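Local coordinates for Sn-glycerol-3-phosphate ABC transporter substrate-binding protein UspB (Mycobacterium tuberculosis, PDB 4MFI), which probably delivers glycerophosphocholine to an ATP-binding cassette importer, acting as its extracellular solute-binding subunit, at residues G58-Q61 with T66-V69; Q83-A88 with D93-V98; T209-N214 with A301-G306. One frame throughout, in Å; residues are numbered along the deposited sequence.

Contact 1: residues G58-Q61 with T66-V69; sequences GRFQ and TLSV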
loop_
_atom_site.group_PDB
_atom_site.type_symbol
_atom_site.label_atom_id
_atom_site.label_comp_id
_atom_site.label_asym_id
_atom_site.label_seq_id
_atom_site.Cartn_x
_atom_site.Cartn_y
_atom_site.Cartn_z
ATOM N N GLY A 58 13.677 -21.139 -6.802
ATOM C CA GLY A 58 13.906 -22.370 -7.538
ATOM C C GLY A 58 13.699 -22.159 -9.025
ATOM O O GLY A 58 14.493 -22.634 -9.848
ATOM N N ARG A 59 12.631 -21.447 -9.375
ATOM C CA ARG A 59 12.357 -21.132 -10.776
ATOM C C ARG A 59 13.482 -20.282 -11.364
ATOM O O ARG A 59 13.902 -20.496 -12.504
ATOM C CB ARG A 59 11.016 -20.402 -10.921
ATOM C CG ARG A 59 9.805 -21.221 -10.483
ATOM C CD ARG A 59 8.523 -20.397 -10.549
ATOM N NE ARG A 59 7.365 -21.190 -10.143
ATOM C CZ ARG A 59 6.100 -20.845 -10.358
ATOM N NH1 ARG A 59 5.812 -19.707 -10.979
ATOM N NH2 ARG A 59 5.121 -21.648 -9.965
ATOM N N PHE A 60 13.972 -19.326 -10.579
ATOM C CA PHE A 60 15.055 -18.459 -11.030
ATOM C C PHE A 60 16.320 -19.257 -11.316
ATOM O O PHE A 60 16.952 -19.093 -12.367
ATOM C CB PHE A 60 15.337 -17.373 -9.991
ATOM C CG PHE A 60 16.517 -16.514 -10.323
ATOM C CD1 PHE A 60 16.413 -15.514 -11.276
ATOM C CD2 PHE A 60 17.734 -16.709 -9.683
ATOM C CE1 PHE A 60 17.502 -14.718 -11.582
ATOM C CE2 PHE A 60 18.829 -15.912 -9.980
ATOM C CZ PHE A 60 18.713 -14.916 -10.937
ATOM N N GLN A 61 16.680 -20.130 -10.382
ATOM C CA GLN A 61 17.890 -20.930 -10.520
ATOM C C GLN A 61 17.803 -21.918 -11.685
ATOM O O GLN A 61 18.826 -22.277 -12.273
ATOM C CB GLN A 61 18.223 -21.627 -9.200
ATOM C CG GLN A 61 18.607 -20.629 -8.111
ATOM C CD GLN A 61 18.901 -21.264 -6.767
ATOM O OE1 GLN A 61 19.481 -20.627 -5.889
ATOM N NE2 GLN A 61 18.497 -22.518 -6.595
ATOM N N THR A 66 23.669 -20.482 -13.567
ATOM C CA THR A 66 24.969 -20.048 -13.069
ATOM C C THR A 66 24.843 -19.155 -11.835
ATOM O O THR A 66 25.848 -18.770 -11.236
ATOM C CB THR A 66 25.764 -19.295 -14.156
ATOM O OG1 THR A 66 25.144 -18.031 -14.416
ATOM C CG2 THR A 66 25.810 -20.104 -15.441
ATOM N N LEU A 67 23.610 -18.828 -11.454
ATOM C CA LEU A 67 23.375 -17.964 -10.303
ATOM C C LEU A 67 22.629 -18.721 -9.211
ATOM O O LEU A 67 21.758 -19.541 -9.498
ATOM C CB LEU A 67 22.572 -16.727 -10.715
ATOM C CG LEU A 67 23.231 -15.798 -11.736
ATOM C CD1 LEU A 67 22.249 -14.740 -12.221
ATOM C CD2 LEU A 67 24.465 -15.144 -11.136
ATOM N N SER A 68 22.979 -18.454 -7.958
ATOM C CA SER A 68 22.208 -18.988 -6.845
ATOM C C SER A 68 21.776 -17.854 -5.925
ATOM O O SER A 68 22.437 -16.813 -5.845
ATOM C CB SER A 68 23.009 -20.031 -6.072
ATOM O OG SER A 68 24.172 -19.456 -5.513
ATOM N N VAL A 69 20.657 -18.060 -5.245
ATOM C CA VAL A 69 20.088 -17.049 -4.366
ATOM C C VAL A 69 19.948 -17.601 -2.956
ATOM O O VAL A 69 19.514 -18.739 -2.760
ATOM C CB VAL A 69 18.696 -16.599 -4.865
ATOM C CG1 VAL A 69 18.140 -15.499 -3.971
ATOM C CG2 VAL A 69 18.770 -16.125 -6.309
HETATM O O HOH W 1 18.696 -21.589 -3.171
HETATM O O HOH W 2 20.846 -21.490 -3.750
#
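The side-chain oxygen Gln61 OE1 is the polar focus between the end of helix 50-63 and the chain that returns as a strand. Val69 N donates to Gln61 OE1 over 2.9 Å in a nearly straight bond, with an N-H...O angle of 168°. The donor approaches in the plane of the amide, on a lone pair, at a C=O...N angle of 144°. Solvent adds to this grip: a water gives one hydrogen bond to Gln61 OE1 and another to Val69 O, linking that oxygen to the carbonyl of its own donor residue. Two positions are modelled for it, but they lie too close together to be filled at once, so a second water is doubtful. The reach of the glutamine follows from its shape. With CG anti to the carbonyl carbon (chi1 -66°) and the chain extended beyond, it runs past the backbone of Leu67, where Gln61 CG lies 3.6 Å from Leu67 O, and its oxygen comes to rest 3.3 Å from Ser68 CA.

One residue earlier on the helix, Phe60 supplies the apolar half. Its ring atom CD2 meets Val69 CG2 at 3.6 Å, while CZ touches Leu67 CD1 at 3.8 Å; both methyls arrive obliquely, and the valine crosses the phenylalanine at about a right angle. Beyond the pair, Phe60 stacks with Phe64 and meets Phe326 of helix 317-330 edge-to-face, so the ring joins an aromatic cluster. Ser68 bonds through its backbone to Ile39, which begins the neighbouring parallel strand.

This is the helix-to-strand return of a beta-alpha-beta unit, strands 39-43 and 69-73 being parallel partners. Its chemistry implies a division of labour: Phe60 anchors the returning chain inward, while Gln61 takes up the first backbone N-H of the new strand on the wetter side.

Contact 2: residues Q83-A88 with D93-V98; sequences QKFNAA and DVPDVV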
loop_
_atom_site.group_PDB
_atom_site.type_symbol
_atom_site.label_atom_id
_atom_site.label_comp_id
_atom_site.label_asym_id
_atom_site.label_seq_id
_atom_site.Cartn_x
_atom_site.Cartn_y
_atom_site.Cartn_z
ATOM N N GLN A 83 15.888 -1.666 9.507
ATOM C CA GLN A 83 16.952 -1.507 10.501
ATOM C C GLN A 83 18.134 -2.432 10.229
ATOM O O GLN A 83 19.291 -2.044 10.413
ATOM C CB GLN A 83 16.436 -1.710 11.925
ATOM C CG GLN A 83 15.373 -0.700 12.352
ATOM C CD GLN A 83 15.810 0.754 12.204
ATOM O OE1 GLN A 83 17.000 1.066 12.167
ATOM N NE2 GLN A 83 14.838 1.652 12.133
ATOM N N LYS A 84 17.850 -3.655 9.791
ATOM C CA LYS A 84 18.925 -4.585 9.479
ATOM C C LYS A 84 19.749 -4.045 8.309
ATOM O O LYS A 84 20.986 -4.093 8.333
ATOM C CB LYS A 84 18.363 -5.973 9.170
ATOM C CG LYS A 84 19.418 -7.065 9.073
ATOM C CD LYS A 84 18.787 -8.377 8.617
ATOM C CE LYS A 84 19.823 -9.473 8.416
ATOM N NZ LYS A 84 20.480 -9.857 9.695
ATOM N N PHE A 85 19.061 -3.503 7.304
ATOM C CA PHE A 85 19.733 -2.882 6.167
ATOM C C PHE A 85 20.569 -1.685 6.619
ATOM O O PHE A 85 21.733 -1.558 6.244
ATOM C CB PHE A 85 18.703 -2.464 5.111
ATOM C CG PHE A 85 19.304 -1.880 3.855
ATOM C CD1 PHE A 85 20.394 -2.479 3.236
ATOM C CD2 PHE A 85 18.746 -0.747 3.272
ATOM C CE1 PHE A 85 20.928 -1.941 2.067
ATOM C CE2 PHE A 85 19.271 -0.209 2.111
ATOM C CZ PHE A 85 20.369 -0.805 1.506
ATOM N N ASN A 86 19.984 -0.811 7.434
ATOM C CA ASN A 86 20.707 0.349 7.937
ATOM C C ASN A 86 22.030 -0.043 8.602
ATOM O O ASN A 86 23.075 0.567 8.350
ATOM C CB ASN A 86 19.837 1.125 8.926
ATOM C CG ASN A 86 20.379 2.499 9.205
ATOM O OD1 ASN A 86 20.685 3.256 8.281
ATOM N ND2 ASN A 86 20.530 2.826 10.478
ATOM N N ALA A 87 21.986 -1.074 9.438
ATOM C CA ALA A 87 23.183 -1.507 10.147
ATOM C C ALA A 87 24.226 -2.089 9.204
ATOM O O ALA A 87 25.429 -1.925 9.418
ATOM C CB ALA A 87 22.828 -2.507 11.229
ATOM N N ALA A 88 23.766 -2.772 8.160
ATOM C CA ALA A 88 24.677 -3.428 7.229
ATOM C C ALA A 88 25.429 -2.411 6.372
ATOM O O ALA A 88 26.498 -2.706 5.836
ATOM C CB ALA A 88 23.917 -4.408 6.352
ATOM N N ASP A 93 28.705 -6.243 3.820
ATOM C CA ASP A 93 27.777 -7.361 3.954
ATOM C C ASP A 93 26.336 -6.874 3.802
ATOM O O ASP A 93 25.460 -7.202 4.604
ATOM C CB ASP A 93 27.975 -8.090 5.287
ATOM C CG ASP A 93 29.308 -8.813 5.364
ATOM O OD1 ASP A 93 30.212 -8.327 6.078
ATOM O OD2 ASP A 93 29.455 -9.866 4.709
ATOM N N VAL A 94 26.109 -6.070 2.769
ATOM C CA VAL A 94 24.774 -5.609 2.419
ATOM C C VAL A 94 24.082 -6.675 1.583
ATOM O O VAL A 94 24.742 -7.532 0.990
ATOM C CB VAL A 94 24.826 -4.278 1.627
ATOM C CG1 VAL A 94 25.309 -3.138 2.521
ATOM C CG2 VAL A 94 25.702 -4.419 0.394
ATOM N N PRO A 95 22.744 -6.642 1.544
ATOM C CA PRO A 95 22.021 -7.544 0.644
ATOM C C PRO A 95 22.258 -7.150 -0.808
ATOM O O PRO A 95 22.650 -6.010 -1.080
ATOM C CB PRO A 95 20.556 -7.299 1.011
ATOM C CG PRO A 95 20.535 -5.908 1.597
ATOM C CD PRO A 95 21.834 -5.809 2.353
ATOM N N ASP A 96 22.028 -8.079 -1.728
ATOM C CA ASP A 96 21.978 -7.738 -3.146
ATOM C C ASP A 96 20.601 -7.231 -3.538
ATOM O O ASP A 96 20.466 -6.373 -4.422
ATOM C CB ASP A 96 22.331 -8.956 -3.997
ATOM C CG ASP A 96 23.762 -9.382 -3.812
ATOM O OD1 ASP A 96 24.640 -8.851 -4.525
ATOM O OD2 ASP A 96 24.011 -10.235 -2.934
ATOM N N VAL A 97 19.582 -7.777 -2.876
ATOM C CA VAL A 97 18.183 -7.439 -3.138
ATOM C C VAL A 97 17.520 -7.270 -1.784
ATOM O O VAL A 97 17.620 -8.153 -0.930
ATOM C CB VAL A 97 17.472 -8.556 -3.938
ATOM C CG1 VAL A 97 15.990 -8.236 -4.113
ATOM C CG2 VAL A 97 18.144 -8.751 -5.293
ATOM N N VAL A 98 16.872 -6.131 -1.570
ATOM C CA VAL A 98 16.266 -5.849 -0.272
ATOM C C VAL A 98 14.824 -5.365 -0.408
ATOM O O VAL A 98 14.499 -4.556 -1.285
ATOM C CB VAL A 98 17.123 -4.852 0.570
ATOM C CG1 VAL A 98 17.256 -3.500 -0.139
ATOM C CG2 VAL A 98 16.553 -4.686 1.968
HETATM O O HOH W 3 28.141 -4.813 6.314
#
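The ring of Phe85 is the one aromatic plane here, and Val98 CG1 lies over one of its faces. Pro95 approaches the ring obliquely, its CD atom 3.7 Å from Phe85 CD1 and its CG atom 3.8 Å from that same carbon, and the two side chains cross at about a right angle. With CG anti to the backbone N (chi1 -177°), the phenylalanine reaches from helix 78-88 into this apolar pocket, where Phe108 also meets it edge-to-face.

Nearer the end of the helix the packing is closer to the backbone. Ala88 CB sits 3.6 Å from Asp93 O, and in return Val94 CG1 lies 3.5 Å from Ala88 O. A water bridges the loop's two ends, donating to Ala88 O at 2.7 Å and accepting from Asp93 N at 2.9 Å; the last carbonyl of the helix is thus tied to the loop through solvent.

Strand 97-101 pairs with 39-43 on the side away from 69-73, so helix 78-88 carries the chain across the first strand. That order, second strand, first, then third, with the antiparallel 307-310 beside the third, is characteristic of type II periplasmic binding proteins.

Contact 3: residues T209-N214 with A301-G306; sequences TFQGPN and ACPTGG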
loop_
_atom_site.group_PDB
_atom_site.type_symbol
_atom_site.label_atom_id
_atom_site.label_comp_id
_atom_site.label_asym_id
_atom_site.label_seq_id
_atom_site.Cartn_x
_atom_site.Cartn_y
_atom_site.Cartn_z
ATOM N N THR A 209 -5.700 4.788 4.626
ATOM C CA THR A 209 -7.059 4.611 4.114
ATOM C C THR A 209 -7.813 5.924 3.924
ATOM O O THR A 209 -8.678 6.010 3.051
ATOM C CB THR A 209 -7.912 3.658 4.975
ATOM O OG1 THR A 209 -8.066 4.209 6.286
ATOM C CG2 THR A 209 -7.279 2.267 5.058
ATOM N N PHE A 210 -7.504 6.947 4.713
ATOM C CA PHE A 210 -8.166 8.250 4.563
ATOM C C PHE A 210 -7.678 8.992 3.326
ATOM O O PHE A 210 -8.329 9.918 2.848
ATOM C CB PHE A 210 -7.948 9.110 5.820
ATOM C CG PHE A 210 -8.526 10.503 5.725
ATOM C CD1 PHE A 210 -9.890 10.717 5.851
ATOM C CD2 PHE A 210 -7.691 11.601 5.526
ATOM C CE1 PHE A 210 -10.416 12.001 5.764
ATOM C CE2 PHE A 210 -8.212 12.886 5.441
ATOM C CZ PHE A 210 -9.576 13.085 5.561
ATOM N N GLN A 211 -6.524 8.585 2.807
ATOM C CA GLN A 211 -5.944 9.248 1.656
ATOM C C GLN A 211 -6.921 9.279 0.488
ATOM O O GLN A 211 -7.022 10.277 -0.229
ATOM C CB GLN A 211 -4.680 8.503 1.241
ATOM C CG GLN A 211 -3.490 9.391 1.160
ATOM C CD GLN A 211 -2.198 8.678 0.820
ATOM O OE1 GLN A 211 -1.266 9.310 0.331
ATOM N NE2 GLN A 211 -2.121 7.368 1.096
ATOM N N GLY A 212 -7.651 8.180 0.319
ATOM C CA GLY A 212 -8.612 8.064 -0.760
ATOM C C GLY A 212 -9.755 9.058 -0.676
ATOM O O GLY A 212 -9.953 9.841 -1.610
ATOM N N PRO A 213 -10.532 9.027 0.420
ATOM C CA PRO A 213 -11.609 10.012 0.532
ATOM C C PRO A 213 -11.098 11.439 0.495
ATOM O O PRO A 213 -11.766 12.282 -0.093
ATOM C CB PRO A 213 -12.271 9.688 1.884
ATOM C CG PRO A 213 -11.407 8.680 2.532
ATOM C CD PRO A 213 -10.659 7.973 1.443
ATOM N N ASN A 214 -9.931 11.704 1.072
ATOM C CA ASN A 214 -9.359 13.036 0.989
ATOM C C ASN A 214 -9.207 13.458 -0.481
ATOM O O ASN A 214 -9.725 14.500 -0.899
ATOM C CB ASN A 214 -8.015 13.041 1.731
ATOM C CG ASN A 214 -7.503 14.431 2.036
ATOM O OD1 ASN A 214 -8.256 15.412 2.078
ATOM N ND2 ASN A 214 -6.202 14.516 2.278
ATOM N N ALA A 301 -8.905 7.821 -6.745
ATOM C CA ALA A 301 -8.967 8.221 -5.343
ATOM C C ALA A 301 -8.705 7.020 -4.461
ATOM O O ALA A 301 -9.378 6.800 -3.454
ATOM C CB ALA A 301 -10.309 8.869 -5.019
ATOM N N CYS A 302 -7.703 6.243 -4.859
ATOM C CA CYS A 302 -7.320 5.039 -4.140
ATOM C C CYS A 302 -5.806 4.911 -4.192
ATOM O O CYS A 302 -5.234 4.862 -5.272
ATOM C CB CYS A 302 -7.955 3.813 -4.795
ATOM S SG CYS A 302 -7.592 2.264 -3.928
ATOM N N PRO A 303 -5.149 4.855 -3.025
ATOM C CA PRO A 303 -3.691 4.715 -3.015
ATOM C C PRO A 303 -3.279 3.264 -3.185
ATOM O O PRO A 303 -4.104 2.346 -3.113
ATOM C CB PRO A 303 -3.318 5.179 -1.605
ATOM C CG PRO A 303 -4.486 4.718 -0.785
ATOM C CD PRO A 303 -5.697 4.956 -1.660
ATOM N N THR A 304 -1.991 3.064 -3.410
ATOM C CA THR A 304 -1.417 1.733 -3.330
ATOM C C THR A 304 -0.616 1.632 -2.037
ATOM O O THR A 304 -0.435 2.626 -1.328
ATOM C CB THR A 304 -0.505 1.479 -4.508
ATOM O OG1 THR A 304 0.548 2.438 -4.463
ATOM C CG2 THR A 304 -1.278 1.638 -5.816
ATOM N N GLY A 305 -0.137 0.433 -1.725
ATOM C CA GLY A 305 0.616 0.205 -0.508
ATOM C C GLY A 305 1.493 -1.021 -0.641
ATOM O O GLY A 305 1.459 -1.716 -1.661
ATOM N N GLY A 306 2.283 -1.295 0.389
ATOM C CA GLY A 306 3.142 -2.469 0.392
ATOM C C GLY A 306 4.604 -2.164 0.127
ATOM O O GLY A 306 5.087 -1.077 0.449
#
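Gly212 and Ala301 meet backbone to backbone in the first shell of this buried contact. Ala301 O stands 3.1 Å from Gly212 CA, an approach made possible by the bare alpha carbon of the glycine. The alanine methyl answers from its own side, Ala301 CB lying 3.6 Å from Gly212 O. Two residues along, Pro303 turns the flank of its ring to the same helix: its CD atom is 4.3 Å from Gly212 N, and its CB atom packs 3.7 Å from Gln211 NE2. The glutamine chain and the proline ring pass obliquely, the amide end lying alongside the CB and CG carbons.

The next shell explains why that amide stays in place. Gln211 is extended beyond CG, and its first torsion, chi1 -126°, off the staggered positions, lays the chain along the proline; the amide's outside bonds may pay for it. There its two polar ends are used by a third segment: OE1 accepts from Asp382 N, and NE2 bonds to Gln381 OE1. Such paired use fixes the rotation of the amide.

Outward again, Asn214 N bonds to Phe210 O at 3.0 Å within the helical segment. The facing chain is moored by its own backbone, Cys302 to Arg379 and Gly305 to Ser153, and Thr304 O receives a bond from Trp208 NE1, from helix 206-209.

The contact therefore joins helix 211-216 and the residues leading into it to the loop entering strand 307-310. That strand lies antiparallel to 97-101 in the first lobe's sheet, consistent with the chain's return there from the second lobe in type II binding proteins. The chemistry implies that the backbones of Gly212 and Ala301 come together because no side chain stands between them, while Pro303 gives the Gln211 amide an apolar neighbour and residues 381-382 satisfy its polar ends.

Overall arrangement
From the N terminus, the chain meets the three contacts in series, none nested in or crossing another. Contact 1 closes a short return, from helix 50-63 into strand 69-73; contact 2 repeats the scheme one unit later, from helix 78-88 into strand 97-101. Their centres are about 20 Å apart, on the same side of the molecule's centre, and both pack against the sheet built on strand 39-43. Contact 3 closes a far longer loop, with 86 residues between its segments. Its second segment leads into strand 307-310, the antiparallel partner of 97-101, so the strand that contact 2 leads into is linked through the sheet to the central region around helix 211-216.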